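Local coordinates for protein putative 2,3,4,5-tetrahydropyridine-2-carboxylate N- succinyltransferase (Campylobacter jejuni, PDB 2RIJ) that probably catalyses the succinyl-CoA-dependent conversion of cyclic tetrahydrodipicolinate into acyclic N-succinyl-L-2-amino-6-oxopimelate, a step of lysine biosynthesis, at residues R207-I212 with L221-V226. Numbering follows the deposited sequence.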
ATOM      1  N   ARG A 207      20.697 -37.756 -22.386  1.00 22.19           N
ATOM      2  CA  ARG A 207      21.237 -37.015 -21.298  1.00 21.11           C
ATOM      3  C   ARG A 207      22.735 -36.784 -21.542  1.00 22.18           C
ATOM      4  O   ARG A 207      23.426 -37.595 -22.166  1.00 20.87           O
ATOM      5  CB  ARG A 207      20.975 -37.742 -19.990  1.00 19.96           C
ATOM      6  CG  ARG A 207      19.449 -37.753 -19.678  1.00 22.70           C
ATOM      7  CD  ARG A 207      19.011 -38.817 -18.843  1.00 31.52           C
ATOM      8  NE  ARG A 207      17.585 -38.715 -18.553  1.00 21.01           N
ATOM      9  CZ  ARG A 207      17.000 -39.469 -17.662  1.00 25.79           C
ATOM     10  NH1 ARG A 207      17.706 -40.358 -17.019  1.00 28.15           N
ATOM     11  NH2 ARG A 207      15.735 -39.321 -17.402  1.00 20.61           N
ATOM     12  N   PHE A 208      23.210 -35.697 -20.976  1.00 20.39           N
ATOM     13  CA  PHE A 208      24.643 -35.303 -20.970  1.00 20.44           C
ATOM     14  C   PHE A 208      25.579 -36.407 -20.517  1.00 19.56           C
ATOM     15  O   PHE A 208      26.560 -36.674 -21.195  1.00 19.15           O
ATOM     16  CB  PHE A 208      24.744 -34.043 -20.077  1.00 19.01           C
ATOM     17  CG  PHE A 208      26.092 -33.441 -19.895  1.00 18.79           C
ATOM     18  CD1 PHE A 208      26.935 -33.909 -18.892  1.00 18.33           C
ATOM     19  CD2 PHE A 208      26.460 -32.269 -20.597  1.00 17.42           C
ATOM     20  CE1 PHE A 208      28.149 -33.282 -18.621  1.00 21.51           C
ATOM     21  CE2 PHE A 208      27.660 -31.643 -20.332  1.00 17.12           C
ATOM     22  CZ  PHE A 208      28.532 -32.179 -19.350  1.00 19.27           C
ATOM     23  N   LEU A 209      25.254 -37.092 -19.412  1.00 21.02           N
ATOM     24  CA  LEU A 209      26.162 -38.080 -18.867  1.00 22.64           C
ATOM     25  C   LEU A 209      26.207 -39.380 -19.688  1.00 21.36           C
ATOM     26  O   LEU A 209      27.060 -40.211 -19.467  1.00 21.54           O
ATOM     27  CB  LEU A 209      25.876 -38.318 -17.359  1.00 19.85           C
ATOM     28  CG  LEU A 209      26.323 -37.187 -16.425  1.00 19.73           C
ATOM     29  CD1 LEU A 209      25.763 -37.504 -15.000  1.00 17.50           C
ATOM     30  CD2 LEU A 209      27.863 -36.993 -16.409  1.00 19.37           C
ATOM     31  N   ALA A 210      25.312 -39.529 -20.671  1.00 20.18           N
ATOM     32  CA  ALA A 210      25.419 -40.664 -21.572  1.00 21.08           C
ATOM     33  C   ALA A 210      26.596 -40.412 -22.544  1.00 19.59           C
ATOM     34  O   ALA A 210      27.034 -41.346 -23.251  1.00 21.19           O
ATOM     35  CB  ALA A 210      24.080 -40.926 -22.348  1.00 19.70           C
ATOM     36  N   HIS A 211      27.104 -39.183 -22.577  1.00 21.99           N
ATOM     37  CA  HIS A 211      28.084 -38.767 -23.616  1.00 22.06           C
ATOM     38  C   HIS A 211      29.353 -38.049 -23.138  1.00 21.88           C
ATOM     39  O   HIS A 211      30.374 -38.132 -23.817  1.00 23.40           O
ATOM     40  CB  HIS A 211      27.385 -37.878 -24.658  1.00 22.19           C
ATOM     41  CG  HIS A 211      26.328 -38.585 -25.422  1.00 22.92           C
ATOM     42  ND1 HIS A 211      26.588 -39.327 -26.555  1.00 19.20           N
ATOM     43  CD2 HIS A 211      25.001 -38.714 -25.179  1.00 21.14           C
ATOM     44  CE1 HIS A 211      25.465 -39.888 -26.969  1.00 23.42           C
ATOM     45  NE2 HIS A 211      24.493 -39.555 -26.140  1.00 20.14           N
ATOM     46  N   ILE A 212      29.275 -37.307 -22.033  1.00 20.47           N
ATOM     47  CA  ILE A 212      30.324 -36.382 -21.625  1.00 20.42           C
ATOM     48  C   ILE A 212      30.809 -36.763 -20.245  1.00 21.67           C
ATOM     49  O   ILE A 212      30.014 -37.120 -19.383  1.00 21.17           O
ATOM     50  CB  ILE A 212      29.757 -34.928 -21.592  1.00 19.37           C
ATOM     51  CG1 ILE A 212      29.062 -34.618 -22.946  1.00 25.73           C
ATOM     52  CG2 ILE A 212      30.850 -33.851 -21.171  1.00 20.89           C
ATOM     53  CD1 ILE A 212      29.969 -34.428 -24.147  1.00 24.88           C
ATOM     54  N   LEU A 221      24.493 -34.204  -9.824  1.00 19.29           N
ATOM     55  CA  LEU A 221      23.985 -35.175  -8.798  1.00 21.64           C
ATOM     56  C   LEU A 221      22.833 -36.045  -9.266  1.00 22.39           C
ATOM     57  O   LEU A 221      22.399 -36.934  -8.540  1.00 21.00           O
ATOM     58  CB  LEU A 221      23.640 -34.464  -7.470  1.00 18.57           C
ATOM     59  CG  LEU A 221      24.811 -34.297  -6.493  1.00 21.60           C
ATOM     60  CD1 LEU A 221      25.857 -33.372  -7.071  1.00 18.25           C
ATOM     61  CD2 LEU A 221      24.296 -33.827  -5.098  1.00 19.39           C
ATOM     62  N   GLU A 222      22.370 -35.814 -10.488  1.00 21.25           N
ATOM     63  CA  GLU A 222      21.355 -36.648 -11.108  1.00 21.63           C
ATOM     64  C   GLU A 222      21.339 -36.384 -12.605  1.00 21.28           C
ATOM     65  O   GLU A 222      21.127 -35.247 -13.059  1.00 19.62           O
ATOM     66  CB  GLU A 222      19.960 -36.412 -10.503  1.00 21.56           C
ATOM     67  CG  GLU A 222      18.763 -37.072 -11.246  1.00 24.19           C
ATOM     68  CD  GLU A 222      19.033 -38.506 -11.792  1.00 38.61           C
ATOM     69  OE1 GLU A 222      19.707 -39.299 -11.071  1.00 39.74           O
ATOM     70  OE2 GLU A 222      18.591 -38.853 -12.950  1.00 43.44           O
ATOM     71  N   SER A 223      21.572 -37.445 -13.367  1.00 23.29           N
ATOM     72  CA  SER A 223      21.674 -37.359 -14.816  1.00 21.18           C
ATOM     73  C   SER A 223      20.451 -36.761 -15.509  1.00 22.60           C
ATOM     74  O   SER A 223      20.611 -36.032 -16.438  1.00 18.58           O
ATOM     75  CB  SER A 223      21.972 -38.735 -15.455  1.00 24.96           C
ATOM     76  OG  SER A 223      22.205 -38.628 -16.862  1.00 26.63           O
ATOM     77  N   SER A 224      19.225 -37.066 -15.084  1.00 19.06           N
ATOM     78  CA  SER A 224      18.029 -36.545 -15.750  1.00 20.81           C
ATOM     79  C   SER A 224      17.958 -34.988 -15.733  1.00 23.69           C
ATOM     80  O   SER A 224      17.187 -34.375 -16.466  1.00 20.57           O
ATOM     81  CB  SER A 224      16.778 -37.144 -15.095  1.00 22.31           C
ATOM     82  OG  SER A 224      16.662 -36.688 -13.787  1.00 23.83           O
ATOM     83  N   LYS A 225      18.785 -34.345 -14.905  1.00 19.64           N
ATOM     84  CA  LYS A 225      18.754 -32.884 -14.756  1.00 21.36           C
ATOM     85  C   LYS A 225      19.665 -32.105 -15.718  1.00 20.55           C
ATOM     86  O   LYS A 225      19.635 -30.886 -15.705  1.00 20.73           O
ATOM     87  CB  LYS A 225      19.113 -32.483 -13.337  1.00 20.65           C
ATOM     88  CG  LYS A 225      18.189 -32.999 -12.223  1.00 25.40           C
ATOM     89  CD  LYS A 225      16.713 -33.039 -12.668  1.00 27.26           C
ATOM     90  CE  LYS A 225      15.744 -33.335 -11.496  1.00 34.68           C
ATOM     91  NZ  LYS A 225      15.597 -32.085 -10.684  1.00 33.58           N
ATOM     92  N   VAL A 226      20.464 -32.813 -16.504  1.00 20.04           N
ATOM     93  CA  VAL A 226      21.331 -32.195 -17.526  1.00 20.09           C
ATOM     94  C   VAL A 226      21.123 -32.871 -18.864  1.00 19.57           C
ATOM     95  O   VAL A 226      21.548 -34.015 -19.096  1.00 21.57           O
ATOM     96  CB  VAL A 226      22.812 -32.181 -17.099  1.00 18.50           C
ATOM     97  CG1 VAL A 226      23.688 -31.379 -18.119  1.00 16.32           C
ATOM     98  CG2 VAL A 226      22.967 -31.595 -15.686  1.00 20.07           C
TER
HETATM   99  O   HOH W   1      23.238 -36.036 -17.649  1.00 18.18           O
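Phe208 N donates a hydrogen bond of 3.0 Å to Val226 O, fairly straight at 163°, and so ties the start of the 3-10 segment 208-210 to the residue that follows the 3-10 segment 223-225. The next amide, Leu209 N, does not meet the other backbone directly: a water accepts from it and donates to Ser223 O, each at 2.9 Å. Next to the direct bond the side chains of Phe208 and Val226 lie side by side and point the same way. Phe208 CG lies anti to the backbone N (chi1 180°), and the far end of the side chain leads away from the other turn; Val226 CG1 packs against Phe208 CB at 3.5 Å and reaches CG of the ring almost as closely. Both side chains also touch Ile220 of strand 219-220, where the left-handed parallel beta-helix characteristic of hexapeptide acyltransferases begins; the contact thus joins the loop entering this domain to its first coil, with the Val226 side chain about 12 Å from that of Glu258, the predicted catalytic residue. Leu209 CB comes within 3.7 Å of Ser223 OG, while its CD1 faces Ser223 CB. Arg207, extended from CG to NE, lays one guanidinium face on Ser224 CB, 3.3 Å above the plane toward the rim. Between subunits, Arg207 NH2 forms a salt bridge with Glu222 of the third subunit, and Glu222 OE1 with Arg207 of the second. Glu222 OE2 is gripped twice: Ser224 OG meets its anti lone pair, and Ser224 N approaches from above the carboxylate plane, which should fix the carboxylate's rotation.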